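Local coordinates for putative cytoplasmic protein (Salmonella typhimurium LT2, PDB 2Q02) that is of unknown function but has a zinc-binding xylose isomerase-like TIM barrel and may act as an isomerase, at residues A72-N77 / C105-G110; L137-G142 / K166-T171. All coordinates share one frame; numbering follows the deposited sequence.

Contact 1. Residues A72-N77 / C105-G110; sequences AVYPFN and CPLNDG
Pro-75 and Leu-107 lie side by side and point the same way, with Pro-75 CG 3.9 Å from Leu-107 CD1, where the loops following strands 66-73 and 101-104 of the TIM barrel meet. Cys-105 adds SG against Ala-72 CB at 4.1 Å and CB against Tyr-74 CD1 at 4.0 Å. Phe-76 turns the edge of its ring to the Cys-105/Pro-106 peptide and brings CE2 to 3.9 Å from Pro-106 CB. The Phe-76 side chain also touches Thr-118, Ile-122 and Leu-125 of helix 115-130, so that the loop pair is packed against the outer helical layer. Asn-77 crosses Pro-106, ND2 3.4 Å from Pro-106 CB, while OD1 is hydrogen-bonded to Thr-118.

Backbone bonds carry the pairing of the strands into the loops. Cys-105 N donates to Val-73 O at 2.9 Å, and Phe-76 N donates to Cys-105 O at 3.0 Å. The same Cys-105 O also receives a CA-H...O contact from Pro-75, whose preceding peptide bond is cis. With this peptide cis, the proline packs on its own neighbour, Pro-75 CB lying over the centre of one face of the Tyr-74 ring.

Toward the exposed edge, CG of Tyr-74 is anti to the backbone N (chi1 174°). The ring's edge meets Pro-106 O through CE1, and its hydroxyl OH accepts a hydrogen bond from Asn-108 N at 3.0 Å.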
ATOM      1  N   ALA A  72      -3.733   1.136  -7.884  1.00 47.17           N
ATOM      2  CA  ALA A  72      -4.813   1.320  -6.895  1.00 45.95           C
ATOM      3  C   ALA A  72      -5.962   1.974  -7.624  1.00 46.26           C
ATOM      4  O   ALA A  72      -5.754   2.526  -8.707  1.00 46.69           O
ATOM      5  CB  ALA A  72      -4.372   2.209  -5.740  1.00 44.85           C
ATOM      6  N   VAL A  73      -7.165   1.884  -7.049  1.00 46.41           N
ATOM      7  CA  VAL A  73      -8.308   2.647  -7.521  1.00 45.57           C
ATOM      8  C   VAL A  73      -8.260   4.049  -6.943  1.00 45.87           C
ATOM      9  O   VAL A  73      -8.111   4.205  -5.730  1.00 46.24           O
ATOM     10  CB  VAL A  73      -9.627   2.094  -7.033  1.00 45.54           C
ATOM     11  CG1 VAL A  73     -10.793   2.967  -7.595  1.00 47.81           C
ATOM     12  CG2 VAL A  73      -9.775   0.639  -7.412  1.00 47.20           C
ATOM     13  N   TYR A  74      -8.462   5.061  -7.788  1.00 45.88           N
ATOM     14  CA  TYR A  74      -8.616   6.450  -7.323  1.00 45.67           C
ATOM     15  C   TYR A  74      -9.604   7.219  -8.217  1.00 46.00           C
ATOM     16  O   TYR A  74      -9.564   7.061  -9.434  1.00 45.88           O
ATOM     17  CB  TYR A  74      -7.247   7.175  -7.261  1.00 45.56           C
ATOM     18  CG  TYR A  74      -7.362   8.672  -6.933  1.00 46.03           C
ATOM     19  CD1 TYR A  74      -7.393   9.106  -5.610  1.00 42.00           C
ATOM     20  CD2 TYR A  74      -7.473   9.635  -7.941  1.00 42.00           C
ATOM     21  CE1 TYR A  74      -7.531  10.440  -5.287  1.00 42.55           C
ATOM     22  CE2 TYR A  74      -7.625  10.974  -7.626  1.00 43.73           C
ATOM     23  CZ  TYR A  74      -7.658  11.365  -6.282  1.00 45.90           C
ATOM     24  OH  TYR A  74      -7.806  12.673  -5.901  1.00 45.35           O
ATOM     25  N   PRO A  75     -10.526   8.018  -7.622  1.00 46.61           N
ATOM     26  CA  PRO A  75     -10.954   8.106  -6.214  1.00 46.39           C
ATOM     27  C   PRO A  75     -12.136   7.182  -5.913  1.00 45.66           C
ATOM     28  O   PRO A  75     -13.215   7.356  -6.471  1.00 45.67           O
ATOM     29  CB  PRO A  75     -11.335   9.587  -6.064  1.00 45.50           C
ATOM     30  CG  PRO A  75     -11.809  10.001  -7.439  1.00 45.41           C
ATOM     31  CD  PRO A  75     -11.238   9.015  -8.447  1.00 47.01           C
ATOM     32  N   PHE A  76     -11.940   6.221  -5.017  1.00 45.19           N
ATOM     33  CA  PHE A  76     -12.986   5.196  -4.738  1.00 46.36           C
ATOM     34  C   PHE A  76     -14.248   5.835  -4.190  1.00 46.46           C
ATOM     35  O   PHE A  76     -15.362   5.323  -4.291  1.00 46.87           O
ATOM     36  CB  PHE A  76     -12.468   4.108  -3.770  1.00 46.03           C
ATOM     37  CG  PHE A  76     -12.626   4.437  -2.302  1.00 44.30           C
ATOM     38  CD1 PHE A  76     -13.780   4.091  -1.620  1.00 45.23           C
ATOM     39  CD2 PHE A  76     -11.583   5.032  -1.590  1.00 48.24           C
ATOM     40  CE1 PHE A  76     -13.911   4.364  -0.250  1.00 47.61           C
ATOM     41  CE2 PHE A  76     -11.696   5.302  -0.223  1.00 47.32           C
ATOM     42  CZ  PHE A  76     -12.872   4.970   0.440  1.00 48.57           C
ATOM     43  N   ASN A  77     -13.980   6.982  -3.630  1.00 45.94           N
ATOM     44  CA  ASN A  77     -14.839   7.800  -2.833  1.00 48.12           C
ATOM     45  C   ASN A  77     -15.879   8.594  -3.648  1.00 46.27           C
ATOM     46  O   ASN A  77     -16.854   9.080  -3.111  1.00 43.77           O
ATOM     47  CB  ASN A  77     -13.841   8.804  -2.179  1.00 47.78           C
ATOM     48  CG  ASN A  77     -14.089   8.995  -0.760  1.00 49.35           C
ATOM     49  OD1 ASN A  77     -15.035   8.434  -0.203  1.00 70.43           O
ATOM     50  ND2 ASN A  77     -13.268   9.797  -0.137  1.00 50.29           N
ATOM     51  N   CYS A 105      -8.171   4.253  -2.869  1.00 45.64           N
ATOM     52  CA  CYS A 105      -7.705   5.530  -2.359  1.00 46.65           C
ATOM     53  C   CYS A 105      -8.780   6.586  -2.465  1.00 45.81           C
ATOM     54  O   CYS A 105      -9.424   6.705  -3.520  1.00 45.60           O
ATOM     55  CB  CYS A 105      -6.492   6.018  -3.161  1.00 48.88           C
ATOM     56  SG  CYS A 105      -4.983   5.084  -2.823  1.00 54.47           S
ATOM     57  N   PRO A 106      -8.925   7.416  -1.409  1.00 45.44           N
ATOM     58  CA  PRO A 106     -10.001   8.411  -1.347  1.00 44.47           C
ATOM     59  C   PRO A 106      -9.693   9.629  -2.182  1.00 44.70           C
ATOM     60  O   PRO A 106      -8.536   9.896  -2.467  1.00 45.14           O
ATOM     61  CB  PRO A 106     -10.015   8.831   0.129  1.00 44.28           C
ATOM     62  CG  PRO A 106      -8.549   8.726   0.543  1.00 43.91           C
ATOM     63  CD  PRO A 106      -8.036   7.502  -0.229  1.00 44.76           C
ATOM     64  N   LEU A 107     -10.732  10.371  -2.541  1.00 44.87           N
ATOM     65  CA  LEU A 107     -10.572  11.654  -3.222  1.00 45.11           C
ATOM     66  C   LEU A 107      -9.619  12.551  -2.424  1.00 45.34           C
ATOM     67  O   LEU A 107      -9.656  12.586  -1.193  1.00 44.65           O
ATOM     68  CB  LEU A 107     -11.924  12.359  -3.436  1.00 43.65           C
ATOM     69  CG  LEU A 107     -11.885  13.683  -4.214  1.00 45.78           C
ATOM     70  CD1 LEU A 107     -11.636  13.451  -5.714  1.00 45.49           C
ATOM     71  CD2 LEU A 107     -13.148  14.497  -4.019  1.00 44.76           C
ATOM     72  N   ASN A 108      -8.760  13.267  -3.140  1.00 44.57           N
ATOM     73  CA  ASN A 108      -7.688  14.033  -2.497  1.00 44.83           C
ATOM     74  C   ASN A 108      -7.472  15.322  -3.278  1.00 45.07           C
ATOM     75  O   ASN A 108      -6.396  15.592  -3.781  1.00 45.34           O
ATOM     76  CB  ASN A 108      -6.414  13.166  -2.353  1.00 44.35           C
ATOM     77  CG  ASN A 108      -5.263  13.874  -1.627  1.00 43.61           C
ATOM     78  OD1 ASN A 108      -5.404  14.355  -0.514  1.00 46.40           O
ATOM     79  ND2 ASN A 108      -4.099  13.899  -2.265  1.00 43.69           N
ATOM     80  N   ASP A 109      -8.537  16.103  -3.411  1.00 45.79           N
ATOM     81  CA  ASP A 109      -8.484  17.373  -4.158  1.00 46.06           C
ATOM     82  C   ASP A 109      -9.000  18.579  -3.336  1.00 45.93           C
ATOM     83  O   ASP A 109      -9.294  19.650  -3.888  1.00 43.86           O
ATOM     84  CB  ASP A 109      -9.250  17.280  -5.499  1.00 46.77           C
ATOM     85  CG  ASP A 109     -10.777  17.241  -5.327  1.00 48.79           C
ATOM     86  OD1 ASP A 109     -11.268  17.349  -4.182  1.00 46.58           O
ATOM     87  OD2 ASP A 109     -11.479  17.091  -6.354  1.00 48.33           O
ATOM     88  N   GLY A 110      -9.120  18.397  -2.020  1.00 45.73           N
ATOM     89  CA  GLY A 110      -9.542  19.487  -1.136  1.00 44.97           C
ATOM     90  C   GLY A 110     -11.045  19.640  -1.000  1.00 44.77           C
ATOM     91  O   GLY A 110     -11.528  20.557  -0.342  1.00 43.98           O
TER

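Contact 2. Residues L137-G142 / K166-T171; sequences LVEPLG and KVLLDT. With ZN (zinc ion), chain E.
Glu-139 and Asp-170 bring their carboxylates together obliquely, the two planes 31° apart, and a zinc ion binds one oxygen of each, Glu-139 OE2 at 2.1 Å and Asp-170 OD2 at 2.0 Å. Glu-139 follows strand 135-138 and Asp-170 ends the neighbouring parallel strand 166-170 of the beta-alpha-beta unit round helix 151-161 in the TIM barrel. With CG anti to the backbone N (chi1 177°) and the chain extended beyond it, Glu-139 spans the gap to the metal. Leu-168 crosses it obliquely, its CD1 3.7 Å from Glu-139 OE1, an apolar wall beside the carboxylate. Leu-137 continues that wall, CB against Leu-168 CB. The opposite face of the sheet carries Val-138 and Val-167; there Pro-140 crosses Val-167 at about a right angle and both touch Ala-154.

Two backbone bonds keep the strands in step: Val-138 N to Lys-166 O at 2.9 Å and Leu-168 N to Val-138 O at 2.8 Å. Where the strands part, a water takes over, donating to Pro-140 O and Leu-168 O and accepting from Asp-170 N.

His-197 and Glu-245 supply further zinc ligands, while Arg-215 donates to Asp-170 OD2. Asp-170 also N-caps helix 171-176, its OD1 weakly hydrogen-bonded to Phe-172 N. Glu-139 OE2 and Asp-170 OD2 stand 2.7 Å apart without a hydrogen bond, a closeness probably tolerated because the shared cation offsets their repulsion.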
ATOM      1  N   LEU A 137      -8.752  -3.100   0.131  1.00 45.32           N
ATOM      2  CA  LEU A 137      -7.960  -2.402   1.122  1.00 45.97           C
ATOM      3  C   LEU A 137      -8.164  -0.879   0.959  1.00 46.13           C
ATOM      4  O   LEU A 137      -7.785  -0.288  -0.073  1.00 45.51           O
ATOM      5  CB  LEU A 137      -6.475  -2.777   0.972  1.00 47.18           C
ATOM      6  CG  LEU A 137      -6.050  -4.163   1.428  1.00 45.38           C
ATOM      7  CD1 LEU A 137      -4.602  -4.391   1.081  1.00 46.53           C
ATOM      8  CD2 LEU A 137      -6.302  -4.323   2.933  1.00 43.02           C
ATOM      9  N   VAL A 138      -8.791  -0.263   1.967  1.00 45.60           N
ATOM     10  CA  VAL A 138      -9.008   1.181   1.978  1.00 45.42           C
ATOM     11  C   VAL A 138      -7.805   1.859   2.596  1.00 45.56           C
ATOM     12  O   VAL A 138      -7.482   1.615   3.765  1.00 45.36           O
ATOM     13  CB  VAL A 138     -10.249   1.541   2.791  1.00 46.29           C
ATOM     14  CG1 VAL A 138     -10.365   3.034   2.951  1.00 42.59           C
ATOM     15  CG2 VAL A 138     -11.518   0.938   2.132  1.00 48.80           C
ATOM     16  N   GLU A 139      -7.129   2.695   1.817  1.00 45.70           N
ATOM     17  CA  GLU A 139      -5.936   3.404   2.299  1.00 45.79           C
ATOM     18  C   GLU A 139      -6.231   4.878   2.501  1.00 45.29           C
ATOM     19  O   GLU A 139      -6.295   5.628   1.526  1.00 45.35           O
ATOM     20  CB  GLU A 139      -4.799   3.309   1.295  1.00 46.72           C
ATOM     21  CG  GLU A 139      -3.548   4.094   1.697  1.00 46.83           C
ATOM     22  CD  GLU A 139      -2.321   3.673   0.923  1.00 47.02           C
ATOM     23  OE1 GLU A 139      -2.485   3.137  -0.189  1.00 47.41           O
ATOM     24  OE2 GLU A 139      -1.196   3.885   1.425  1.00 51.89           O
ATOM     25  N   PRO A 140      -6.417   5.305   3.754  1.00 44.84           N
ATOM     26  CA  PRO A 140      -6.469   6.728   4.026  1.00 45.01           C
ATOM     27  C   PRO A 140      -5.176   7.461   3.611  1.00 46.24           C
ATOM     28  O   PRO A 140      -4.059   6.928   3.767  1.00 46.28           O
ATOM     29  CB  PRO A 140      -6.644   6.809   5.551  1.00 45.47           C
ATOM     30  CG  PRO A 140      -7.063   5.481   6.009  1.00 45.87           C
ATOM     31  CD  PRO A 140      -6.631   4.488   4.963  1.00 46.68           C
ATOM     32  N   LEU A 141      -5.358   8.670   3.067  1.00 45.93           N
ATOM     33  CA  LEU A 141      -4.265   9.550   2.688  1.00 45.53           C
ATOM     34  C   LEU A 141      -4.216  10.689   3.672  1.00 45.21           C
ATOM     35  O   LEU A 141      -5.226  11.335   3.934  1.00 43.97           O
ATOM     36  CB  LEU A 141      -4.477  10.127   1.294  1.00 45.75           C
ATOM     37  CG  LEU A 141      -4.800   9.132   0.195  1.00 45.26           C
ATOM     38  CD1 LEU A 141      -5.168   9.866  -1.055  1.00 47.83           C
ATOM     39  CD2 LEU A 141      -3.649   8.193  -0.060  1.00 47.09           C
ATOM     40  N   GLY A 142      -3.032  10.945   4.211  1.00 46.14           N
ATOM     41  CA  GLY A 142      -2.865  11.937   5.281  1.00 45.11           C
ATOM     42  C   GLY A 142      -2.855  13.400   4.858  1.00 44.25           C
ATOM     43  O   GLY A 142      -2.930  14.284   5.707  1.00 43.48           O
ATOM     44  N   LYS A 166     -10.705  -4.068   4.635  1.00 45.65           N
ATOM     45  CA  LYS A 166      -9.802  -3.704   5.719  1.00 45.23           C
ATOM     46  C   LYS A 166      -9.036  -2.421   5.385  1.00 45.22           C
ATOM     47  O   LYS A 166      -8.998  -1.969   4.249  1.00 44.64           O
ATOM     48  CB  LYS A 166      -8.819  -4.836   5.997  1.00 44.49           C
ATOM     49  CG  LYS A 166      -9.399  -6.024   6.768  1.00 45.90           C
ATOM     50  CD  LYS A 166      -8.411  -7.182   6.788  1.00 44.58           C
ATOM     51  CE  LYS A 166      -8.579  -8.085   7.998  1.00 53.95           C
ATOM     52  NZ  LYS A 166      -9.540  -9.204   7.804  1.00 51.85           N
ATOM     53  N   VAL A 167      -8.397  -1.848   6.387  1.00 45.25           N
ATOM     54  CA  VAL A 167      -7.656  -0.626   6.201  1.00 45.61           C
ATOM     55  C   VAL A 167      -6.197  -0.937   5.877  1.00 45.87           C
ATOM     56  O   VAL A 167      -5.603  -1.868   6.442  1.00 45.18           O
ATOM     57  CB  VAL A 167      -7.762   0.291   7.474  1.00 46.08           C
ATOM     58  CG1 VAL A 167      -6.620   1.294   7.553  1.00 45.35           C
ATOM     59  CG2 VAL A 167      -9.105   1.002   7.496  1.00 49.95           C
ATOM     60  N   LEU A 168      -5.644  -0.148   4.952  1.00 45.76           N
ATOM     61  CA  LEU A 168      -4.242  -0.188   4.609  1.00 45.47           C
ATOM     62  C   LEU A 168      -3.541   0.974   5.347  1.00 45.53           C
ATOM     63  O   LEU A 168      -3.754   2.161   5.043  1.00 44.10           O
ATOM     64  CB  LEU A 168      -4.092  -0.050   3.097  1.00 45.23           C
ATOM     65  CG  LEU A 168      -2.749  -0.471   2.532  1.00 47.62           C
ATOM     66  CD1 LEU A 168      -2.791  -0.352   0.987  1.00 49.46           C
ATOM     67  CD2 LEU A 168      -1.569   0.329   3.161  1.00 46.42           C
ATOM     68  N   LEU A 169      -2.732   0.617   6.337  1.00 45.89           N
ATOM     69  CA  LEU A 169      -2.048   1.602   7.135  1.00 47.19           C
ATOM     70  C   LEU A 169      -0.703   1.938   6.463  1.00 46.12           C
ATOM     71  O   LEU A 169       0.191   1.104   6.353  1.00 46.60           O
ATOM     72  CB  LEU A 169      -1.859   1.070   8.563  1.00 48.28           C
ATOM     73  CG  LEU A 169      -1.593   2.068   9.693  1.00 48.90           C
ATOM     74  CD1 LEU A 169      -1.475   1.277  10.980  1.00 52.97           C
ATOM     75  CD2 LEU A 169      -0.341   2.923   9.474  1.00 49.94           C
ATOM     76  N   ASP A 170      -0.571   3.169   6.022  1.00 44.82           N
ATOM     77  CA  ASP A 170       0.651   3.633   5.404  1.00 45.54           C
ATOM     78  C   ASP A 170       1.371   4.615   6.365  1.00 45.80           C
ATOM     79  O   ASP A 170       0.803   5.643   6.755  1.00 45.36           O
ATOM     80  CB  ASP A 170       0.249   4.289   4.102  1.00 45.44           C
ATOM     81  CG  ASP A 170       1.405   4.659   3.266  1.00 45.49           C
ATOM     82  OD1 ASP A 170       2.298   5.343   3.795  1.00 47.06           O
ATOM     83  OD2 ASP A 170       1.401   4.277   2.082  1.00 43.81           O
ATOM     84  N   THR A 171       2.599   4.288   6.778  1.00 45.79           N
ATOM     85  CA  THR A 171       3.278   5.065   7.831  1.00 45.31           C
ATOM     86  C   THR A 171       3.473   6.545   7.462  1.00 44.84           C
ATOM     87  O   THR A 171       3.461   7.401   8.338  1.00 45.43           O
ATOM     88  CB  THR A 171       4.648   4.503   8.190  1.00 44.53           C
ATOM     89  OG1 THR A 171       5.451   4.442   7.005  1.00 43.37           O
ATOM     90  CG2 THR A 171       4.520   3.120   8.836  1.00 43.80           C
TER
HETATM   91 ZN    ZN E 300       0.650   3.332   0.550  1.00 45.13          ZN
HETATM   92  O   HOH W   1      -2.848   4.853   5.300  1.00 35.98           O

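Contact 2 is buried near the barrel centre, whereas contact 1 is only partly buried and reaches the surface through the loops that follow the strands. Strand 101-104 stands between them: it leads into 105-110, and its Leu-104 is backbone-bonded to Leu-137 and Glu-139. The contacts also touch, Phe-76 CZ packing on Val-138 CG1 at 4.0 Å and Asn-108 CB on Leu-141 CD1 at 3.8 Å. Their chemistry follows their place. Contact 1 joins the end of strand 66-73 and its loop to the loop after strand 101-104 through prolines, aromatic edges and a tyrosine hydroxyl, and binds no metal, although Cys-105 lies near Glu-139; contact 2 combines strand pairing with a zinc site and a bridging water.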